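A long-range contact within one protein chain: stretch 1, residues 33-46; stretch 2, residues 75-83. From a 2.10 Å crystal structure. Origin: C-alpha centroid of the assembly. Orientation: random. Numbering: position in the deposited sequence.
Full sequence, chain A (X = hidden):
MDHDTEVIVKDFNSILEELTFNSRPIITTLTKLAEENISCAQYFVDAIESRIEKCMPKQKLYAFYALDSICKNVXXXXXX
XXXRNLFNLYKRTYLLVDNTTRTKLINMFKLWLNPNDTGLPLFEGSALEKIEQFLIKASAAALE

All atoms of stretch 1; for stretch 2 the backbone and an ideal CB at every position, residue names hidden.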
ATOM      1  N   LEU A  33     -13.099  -2.028  -6.804  1.00 26.63           N
ATOM      2  CA  LEU A  33     -13.058  -3.475  -7.010  1.00 28.69           C
ATOM      3  C   LEU A  33     -12.786  -4.182  -5.664  1.00 29.23           C
ATOM      4  O   LEU A  33     -13.330  -5.258  -5.384  1.00 29.04           O
ATOM      5  CB  LEU A  33     -11.955  -3.848  -8.016  1.00 29.47           C
ATOM      6  CG  LEU A  33     -12.242  -3.649  -9.514  1.00 29.27           C
ATOM      7  CD1 LEU A  33     -10.973  -3.864 -10.343  1.00 29.70           C
ATOM      8  CD2 LEU A  33     -13.332  -4.648  -9.949  1.00 30.44           C
ATOM      9  N   ALA A  34     -11.934  -3.578  -4.842  1.00 25.80           N
ATOM     10  CA  ALA A  34     -11.592  -4.159  -3.546  1.00 25.49           C
ATOM     11  C   ALA A  34     -12.801  -4.100  -2.594  1.00 24.28           C
ATOM     12  O   ALA A  34     -13.020  -5.005  -1.805  1.00 26.56           O
ATOM     13  CB  ALA A  34     -10.387  -3.427  -2.948  1.00 21.48           C
ATOM     14  N   GLU A  35     -13.584  -3.037  -2.698  1.00 25.57           N
ATOM     15  CA  GLU A  35     -14.788  -2.844  -1.886  1.00 28.86           C
ATOM     16  C   GLU A  35     -15.885  -3.847  -2.284  1.00 31.12           C
ATOM     17  O   GLU A  35     -16.571  -4.421  -1.441  1.00 32.02           O
ATOM     18  CB  GLU A  35     -15.303  -1.409  -2.095  1.00 29.47           C
ATOM     19  CG  GLU A  35     -16.696  -1.073  -1.538  1.00 32.15           C
ATOM     20  CD  GLU A  35     -16.669  -0.632  -0.072  1.00 34.05           C
ATOM     21  OE1 GLU A  35     -15.682  -0.012   0.352  1.00 36.28           O
ATOM     22  OE2 GLU A  35     -17.649  -0.875   0.654  1.00 35.35           O
ATOM     23  N   GLU A  36     -16.026  -4.065  -3.580  1.00 30.94           N
ATOM     24  CA  GLU A  36     -17.058  -4.943  -4.108  1.00 31.98           C
ATOM     25  C   GLU A  36     -16.740  -6.427  -4.155  1.00 31.26           C
ATOM     26  O   GLU A  36     -17.628  -7.244  -4.364  1.00 30.87           O
ATOM     27  CB  GLU A  36     -17.424  -4.472  -5.510  1.00 33.34           C
ATOM     28  CG  GLU A  36     -18.167  -3.162  -5.541  1.00 39.00           C
ATOM     29  CD  GLU A  36     -18.058  -2.478  -6.886  1.00 42.91           C
ATOM     30  OE1 GLU A  36     -17.986  -3.185  -7.919  1.00 44.99           O
ATOM     31  OE2 GLU A  36     -18.054  -1.229  -6.913  1.00 46.54           O
ATOM     32  N   ASN A  37     -15.484  -6.788  -3.949  1.00 29.62           N
ATOM     33  CA  ASN A  37     -15.113  -8.184  -4.027  1.00 27.58           C
ATOM     34  C   ASN A  37     -14.267  -8.625  -2.853  1.00 29.01           C
ATOM     35  O   ASN A  37     -13.235  -9.268  -3.031  1.00 32.15           O
ATOM     36  CB  ASN A  37     -14.371  -8.422  -5.344  1.00 27.79           C
ATOM     37  CG  ASN A  37     -15.221  -8.063  -6.551  1.00 31.26           C
ATOM     38  OD1 ASN A  37     -16.007  -8.880  -7.028  1.00 27.63           O
ATOM     39  ND2 ASN A  37     -15.091  -6.820  -7.033  1.00 29.89           N
ATOM     40  N   ILE A  38     -14.707  -8.283  -1.649  1.00 28.00           N
ATOM     41  CA  ILE A  38     -13.969  -8.658  -0.469  1.00 30.18           C
ATOM     42  C   ILE A  38     -13.658 -10.147  -0.443  1.00 31.66           C
ATOM     43  O   ILE A  38     -12.671 -10.571   0.148  1.00 30.61           O
ATOM     44  CB  ILE A  38     -14.718  -8.236   0.807  1.00 29.42           C
ATOM     45  CG1 ILE A  38     -14.578  -6.716   0.983  1.00 27.17           C
ATOM     46  CG2 ILE A  38     -14.168  -9.008   2.026  1.00 29.46           C
ATOM     47  CD1 ILE A  38     -15.239  -6.159   2.252  1.00 30.32           C
ATOM     48  N   SER A  39     -14.479 -10.947  -1.113  1.00 34.46           N
ATOM     49  CA  SER A  39     -14.226 -12.379  -1.150  1.00 36.87           C
ATOM     50  C   SER A  39     -12.895 -12.684  -1.853  1.00 36.27           C
ATOM     51  O   SER A  39     -12.332 -13.770  -1.683  1.00 36.09           O
ATOM     52  CB  SER A  39     -15.388 -13.098  -1.852  1.00 40.45           C
ATOM     53  OG  SER A  39     -15.867 -12.342  -2.959  1.00 46.32           O
ATOM     54  N   CYS A  40     -12.387 -11.728  -2.637  1.00 33.11           N
ATOM     55  CA  CYS A  40     -11.115 -11.908  -3.356  1.00 33.18           C
ATOM     56  C   CYS A  40      -9.984 -11.112  -2.719  1.00 31.39           C
ATOM     57  O   CYS A  40      -8.910 -10.969  -3.310  1.00 30.24           O
ATOM     58  CB  CYS A  40     -11.238 -11.438  -4.814  1.00 35.05           C
ATOM     59  SG  CYS A  40     -12.395 -12.353  -5.854  1.00 39.15           S
ATOM     60  N   ALA A  41     -10.239 -10.577  -1.529  1.00 30.44           N
ATOM     61  CA  ALA A  41      -9.265  -9.756  -0.826  1.00 30.83           C
ATOM     62  C   ALA A  41      -7.825 -10.284  -0.823  1.00 31.40           C
ATOM     63  O   ALA A  41      -6.891  -9.566  -1.185  1.00 32.42           O
ATOM     64  CB  ALA A  41      -9.739  -9.513   0.609  1.00 30.82           C
ATOM     65  N   GLN A  42      -7.618 -11.525  -0.416  1.00 31.33           N
ATOM     66  CA  GLN A  42      -6.247 -12.022  -0.394  1.00 33.79           C
ATOM     67  C   GLN A  42      -5.574 -11.988  -1.778  1.00 33.16           C
ATOM     68  O   GLN A  42      -4.356 -11.773  -1.878  1.00 31.81           O
ATOM     69  CB  GLN A  42      -6.193 -13.427   0.209  1.00 37.14           C
ATOM     70  CG  GLN A  42      -4.784 -14.009   0.217  1.00 43.63           C
ATOM     71  CD  GLN A  42      -4.600 -15.109   1.245  1.00 47.30           C
ATOM     72  OE1 GLN A  42      -5.548 -15.823   1.591  1.00 46.39           O
ATOM     73  NE2 GLN A  42      -3.364 -15.261   1.733  1.00 49.05           N
ATOM     74  N   TYR A  43      -6.359 -12.177  -2.840  1.00 31.18           N
ATOM     75  CA  TYR A  43      -5.811 -12.140  -4.193  1.00 32.02           C
ATOM     76  C   TYR A  43      -5.369 -10.731  -4.524  1.00 29.61           C
ATOM     77  O   TYR A  43      -4.309 -10.537  -5.103  1.00 27.61           O
ATOM     78  CB  TYR A  43      -6.841 -12.611  -5.219  1.00 33.16           C
ATOM     79  CG  TYR A  43      -7.137 -14.082  -5.088  1.00 39.31           C
ATOM     80  CD1 TYR A  43      -6.117 -15.024  -5.217  1.00 40.77           C
ATOM     81  CD2 TYR A  43      -8.418 -14.534  -4.779  1.00 40.57           C
ATOM     82  CE1 TYR A  43      -6.358 -16.370  -5.035  1.00 42.67           C
ATOM     83  CE2 TYR A  43      -8.673 -15.891  -4.595  1.00 42.23           C
ATOM     84  CZ  TYR A  43      -7.638 -16.797  -4.722  1.00 44.27           C
ATOM     85  OH  TYR A  43      -7.869 -18.134  -4.521  1.00 48.08           O
ATOM     86  N   PHE A  44      -6.185  -9.753  -4.146  1.00 29.36           N
ATOM     87  CA  PHE A  44      -5.852  -8.352  -4.396  1.00 29.19           C
ATOM     88  C   PHE A  44      -4.621  -7.955  -3.568  1.00 27.91           C
ATOM     89  O   PHE A  44      -3.745  -7.247  -4.050  1.00 27.11           O
ATOM     90  CB  PHE A  44      -7.043  -7.450  -4.055  1.00 25.86           C
ATOM     91  CG  PHE A  44      -8.278  -7.742  -4.867  1.00 26.34           C
ATOM     92  CD1 PHE A  44      -8.187  -8.395  -6.091  1.00 24.53           C
ATOM     93  CD2 PHE A  44      -9.533  -7.327  -4.425  1.00 28.36           C
ATOM     94  CE1 PHE A  44      -9.330  -8.632  -6.873  1.00 25.91           C
ATOM     95  CE2 PHE A  44     -10.681  -7.556  -5.197  1.00 28.02           C
ATOM     96  CZ  PHE A  44     -10.573  -8.213  -6.427  1.00 25.98           C
ATOM     97  N   VAL A  45      -4.542  -8.420  -2.326  1.00 27.82           N
ATOM     98  CA  VAL A  45      -3.377  -8.092  -1.507  1.00 25.44           C
ATOM     99  C   VAL A  45      -2.092  -8.634  -2.136  1.00 26.43           C
ATOM    100  O   VAL A  45      -1.094  -7.918  -2.260  1.00 23.79           O
ATOM    101  CB  VAL A  45      -3.532  -8.643  -0.074  1.00 25.94           C
ATOM    102  CG1 VAL A  45      -2.209  -8.513   0.696  1.00 25.23           C
ATOM    103  CG2 VAL A  45      -4.619  -7.854   0.647  1.00 25.26           C
ATOM    104  N   ASP A  46      -2.111  -9.894  -2.559  1.00 28.57           N
ATOM    105  CA  ASP A  46      -0.910 -10.473  -3.153  1.00 28.26           C
ATOM    106  C   ASP A  46      -0.534  -9.805  -4.458  1.00 26.12           C
ATOM    107  O   ASP A  46       0.638  -9.629  -4.751  1.00 26.01           O
ATOM    108  CB  ASP A  46      -1.073 -11.973  -3.358  1.00 33.49           C
ATOM    109  CG  ASP A  46      -1.041 -12.737  -2.046  1.00 38.68           C
ATOM    110  OD1 ASP A  46      -0.444 -12.226  -1.061  1.00 40.30           O
ATOM    111  OD2 ASP A  46      -1.599 -13.849  -2.009  1.00 41.27           O
ATOM    112  N   UNK A  75     -10.887  -0.332   4.254  1.00 27.27           N
ATOM    113  CA  UNK A  75     -10.563  -0.759   5.606  1.00 25.51           C
ATOM    114  C   UNK A  75     -10.426  -2.266   5.672  1.00 25.41           C
ATOM    115  O   UNK A  75      -9.781  -2.870   4.817  1.00 24.67           O
ATOM    116  CB  UNK A  75     -11.629  -0.280   6.593  1.00 25.51           C
ATOM    117  N   UNK A  76     -11.042  -2.883   6.678  1.00 26.82           N
ATOM    118  CA  UNK A  76     -10.980  -4.327   6.830  1.00 27.60           C
ATOM    119  C   UNK A  76     -11.588  -5.028   5.614  1.00 26.30           C
ATOM    120  O   UNK A  76     -12.503  -4.516   4.989  1.00 26.94           O
ATOM    121  CB  UNK A  76     -11.700  -4.758   8.109  1.00 27.60           C
ATOM    122  N   UNK A  77     -11.071  -6.207   5.255  1.00 27.57           N
ATOM    123  CA  UNK A  77      -9.966  -6.949   5.884  1.00 27.73           C
ATOM    124  C   UNK A  77      -8.578  -6.559   5.342  1.00 28.15           C
ATOM    125  O   UNK A  77      -7.543  -7.132   5.736  1.00 27.22           O
ATOM    126  CB  UNK A  77     -10.182  -8.450   5.682  1.00 27.73           C
ATOM    127  N   UNK A  78      -8.557  -5.586   4.440  1.00 26.59           N
ATOM    128  CA  UNK A  78      -7.298  -5.149   3.845  1.00 26.44           C
ATOM    129  C   UNK A  78      -6.306  -4.560   4.857  1.00 25.90           C
ATOM    130  O   UNK A  78      -5.118  -4.858   4.795  1.00 26.57           O
ATOM    131  CB  UNK A  78      -7.587  -4.112   2.758  1.00 26.44           C
ATOM    132  N   UNK A  79      -6.791  -3.745   5.794  1.00 26.88           N
ATOM    133  CA  UNK A  79      -5.934  -3.161   6.816  1.00 27.48           C
ATOM    134  C   UNK A  79      -5.243  -4.282   7.602  1.00 28.77           C
ATOM    135  O   UNK A  79      -4.083  -4.159   8.008  1.00 28.48           O
ATOM    136  CB  UNK A  79      -6.742  -2.258   7.750  1.00 27.48           C
ATOM    137  N   UNK A  80      -5.971  -5.377   7.819  1.00 29.45           N
ATOM    138  CA  UNK A  80      -5.442  -6.522   8.550  1.00 28.87           C
ATOM    139  C   UNK A  80      -4.461  -7.297   7.685  1.00 28.27           C
ATOM    140  O   UNK A  80      -3.333  -7.562   8.101  1.00 28.12           O
ATOM    141  CB  UNK A  80      -6.577  -7.436   9.016  1.00 28.87           C
ATOM    142  N   UNK A  81      -4.880  -7.648   6.475  1.00 27.09           N
ATOM    143  CA  UNK A  81      -4.022  -8.407   5.575  1.00 26.59           C
ATOM    144  C   UNK A  81      -2.711  -7.725   5.180  1.00 27.36           C
ATOM    145  O   UNK A  81      -1.670  -8.365   5.213  1.00 26.03           O
ATOM    146  CB  UNK A  81      -4.809  -8.730   4.303  1.00 26.59           C
ATOM    147  N   UNK A  82      -2.757  -6.448   4.784  1.00 25.66           N
ATOM    148  CA  UNK A  82      -1.529  -5.729   4.396  1.00 23.04           C
ATOM    149  C   UNK A  82      -0.585  -5.508   5.582  1.00 23.36           C
ATOM    150  O   UNK A  82       0.615  -5.318   5.383  1.00 23.21           O
ATOM    151  CB  UNK A  82      -1.888  -4.379   3.772  1.00 23.04           C
ATOM    152  N   UNK A  83      -1.121  -5.519   6.807  1.00 23.11           N
ATOM    153  CA  UNK A  83      -0.289  -5.307   8.000  1.00 25.61           C
ATOM    154  C   UNK A  83       0.812  -6.346   8.143  1.00 26.46           C
ATOM    155  O   UNK A  83       1.867  -6.045   8.691  1.00 24.70           O
ATOM    156  CB  UNK A  83      -1.163  -5.321   9.256  1.00 25.61           C
TER

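Position 75 leaves helical geometry with phi 85° and psi -134°. Positive phi by itself favours glycine, and no atom of stretch 1 lies within 5.5 Å of the ideal CB, so nothing there calls for a side chain. The residue is Gly75.

At position 76 CA-to-CB points away from stretch 1 into space that stretch 1 leaves empty; many small or polar residues would do. It is Ser76, whose carbonyl O lies 4.2 Å from Ile38 CD1.

Position 77 has its CB directed toward stretch 1, 5.2 Å from Ala41 CB and 5.4 Å from Ile38 CG2. A compact apolar group suits this shallow surface, and the peptide bond before it is cis, a form far commoner before proline than before other residues. Pro77 meets both expectations: its CG packs 3.9 Å from Ala41 CB, and its CD 3.8 Å from Ile38 CG2.

At position 78 CA-to-CB points sideways, yet beyond it a slot leads between Ala41, Val45, Phe44 and Ala34. The small alanines leave room for something long and flat, and at the far end the carbonyl of Ala34, near the end of its helix, offers an acceptor. Leucine, methionine or phenylalanine could occupy part of the slot, but a side chain with a donor at its tip would use all of it. Tyr78, with chi1 in the m well, enters as a knob into this hole. Its CE1 lies 3.4 Å from Ala41 CB and its CD1 3.9 Å from Val45 CG2, while its OH donates a 2.7 Å hydrogen bond to Ala34 O, satisfying a polar tip among apolar neighbours.

Positions 79 and 80 are helical and out of reach of stretch 1, which places no constraint on them; they are Thr79 and Ile80.

Position 81 points toward stretch 1, its ideal CB only 3.8 Å from Val45 CG2. Leucine, methionine or an aromatic residue could extend along the apolar surface. Tyr81 does so: its CB is 3.8 Å from Val45 CG2, and its CE2 reaches 3.9 Å from Ala41 CB.

Position 82 points sideways, with its CB 5.2 Å from Val45 CG1, so a larger apolar side chain is needed to close the gap. Phe82 brings CE1 within 3.7 Å of Val45 CG1, and Val45 CG2 sits over one ring face, 4.0 Å from the ring centroid in a CH-pi contact.

Position 83 is again out of reach, and stretch 1 does not specify it. Ser83 turns its OG back to donate a 2.6 Å hydrogen bond to Thr79 O.

Stretch 2 75-83: GSPYTIYFS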
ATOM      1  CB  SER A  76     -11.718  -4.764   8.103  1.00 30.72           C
ATOM      2  OG  SER A  76     -11.521  -6.162   8.330  1.00 32.01           O
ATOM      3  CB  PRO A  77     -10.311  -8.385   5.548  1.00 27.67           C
ATOM      4  CG  PRO A  77     -10.791  -8.250   4.146  1.00 28.96           C
ATOM      5  CD  PRO A  77     -11.696  -7.015   4.195  1.00 26.75           C
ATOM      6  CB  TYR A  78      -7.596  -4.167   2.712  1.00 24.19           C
ATOM      7  CG  TYR A  78      -8.454  -4.788   1.636  1.00 22.95           C
ATOM      8  CD1 TYR A  78      -7.926  -5.716   0.732  1.00 23.08           C
ATOM      9  CD2 TYR A  78      -9.815  -4.482   1.552  1.00 21.37           C
ATOM     10  CE1 TYR A  78      -8.743  -6.326  -0.232  1.00 21.52           C
ATOM     11  CE2 TYR A  78     -10.637  -5.086   0.603  1.00 21.55           C
ATOM     12  CZ  TYR A  78     -10.098  -6.001  -0.282  1.00 22.06           C
ATOM     13  OH  TYR A  78     -10.936  -6.577  -1.208  1.00 24.20           O
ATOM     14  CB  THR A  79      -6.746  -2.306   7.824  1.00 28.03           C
ATOM     15  OG1 THR A  79      -7.914  -3.036   8.217  1.00 28.56           O
ATOM     16  CG2 THR A  79      -7.146  -0.951   7.222  1.00 25.44           C
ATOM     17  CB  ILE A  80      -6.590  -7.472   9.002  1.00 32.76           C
ATOM     18  CG1 ILE A  80      -7.494  -6.744  10.005  1.00 33.08           C
ATOM     19  CG2 ILE A  80      -6.023  -8.740   9.626  1.00 30.04           C
ATOM     20  CD1 ILE A  80      -8.776  -7.487  10.326  1.00 34.57           C
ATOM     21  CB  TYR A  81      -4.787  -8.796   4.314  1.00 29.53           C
ATOM     22  CG  TYR A  81      -5.984  -9.698   4.558  1.00 34.18           C
ATOM     23  CD1 TYR A  81      -6.293 -10.168   5.845  1.00 35.29           C
ATOM     24  CD2 TYR A  81      -6.808 -10.078   3.500  1.00 34.82           C
ATOM     25  CE1 TYR A  81      -7.399 -10.994   6.070  1.00 37.46           C
ATOM     26  CE2 TYR A  81      -7.914 -10.901   3.705  1.00 38.78           C
ATOM     27  CZ  TYR A  81      -8.206 -11.354   4.992  1.00 40.81           C
ATOM     28  OH  TYR A  81      -9.314 -12.141   5.192  1.00 42.02           O
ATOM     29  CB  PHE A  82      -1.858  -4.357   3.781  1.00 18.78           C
ATOM     30  CG  PHE A  82      -2.292  -4.415   2.348  1.00 20.31           C
ATOM     31  CD1 PHE A  82      -1.424  -4.921   1.359  1.00 21.83           C
ATOM     32  CD2 PHE A  82      -3.551  -3.934   1.963  1.00 16.78           C
ATOM     33  CE1 PHE A  82      -1.801  -4.941   0.004  1.00 20.12           C
ATOM     34  CE2 PHE A  82      -3.932  -3.953   0.624  1.00 18.92           C
ATOM     35  CZ  PHE A  82      -3.054  -4.456  -0.362  1.00 19.27           C
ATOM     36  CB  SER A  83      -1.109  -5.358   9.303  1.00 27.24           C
ATOM     37  OG  SER A  83      -1.886  -4.190   9.484  1.00 34.30           O
TER
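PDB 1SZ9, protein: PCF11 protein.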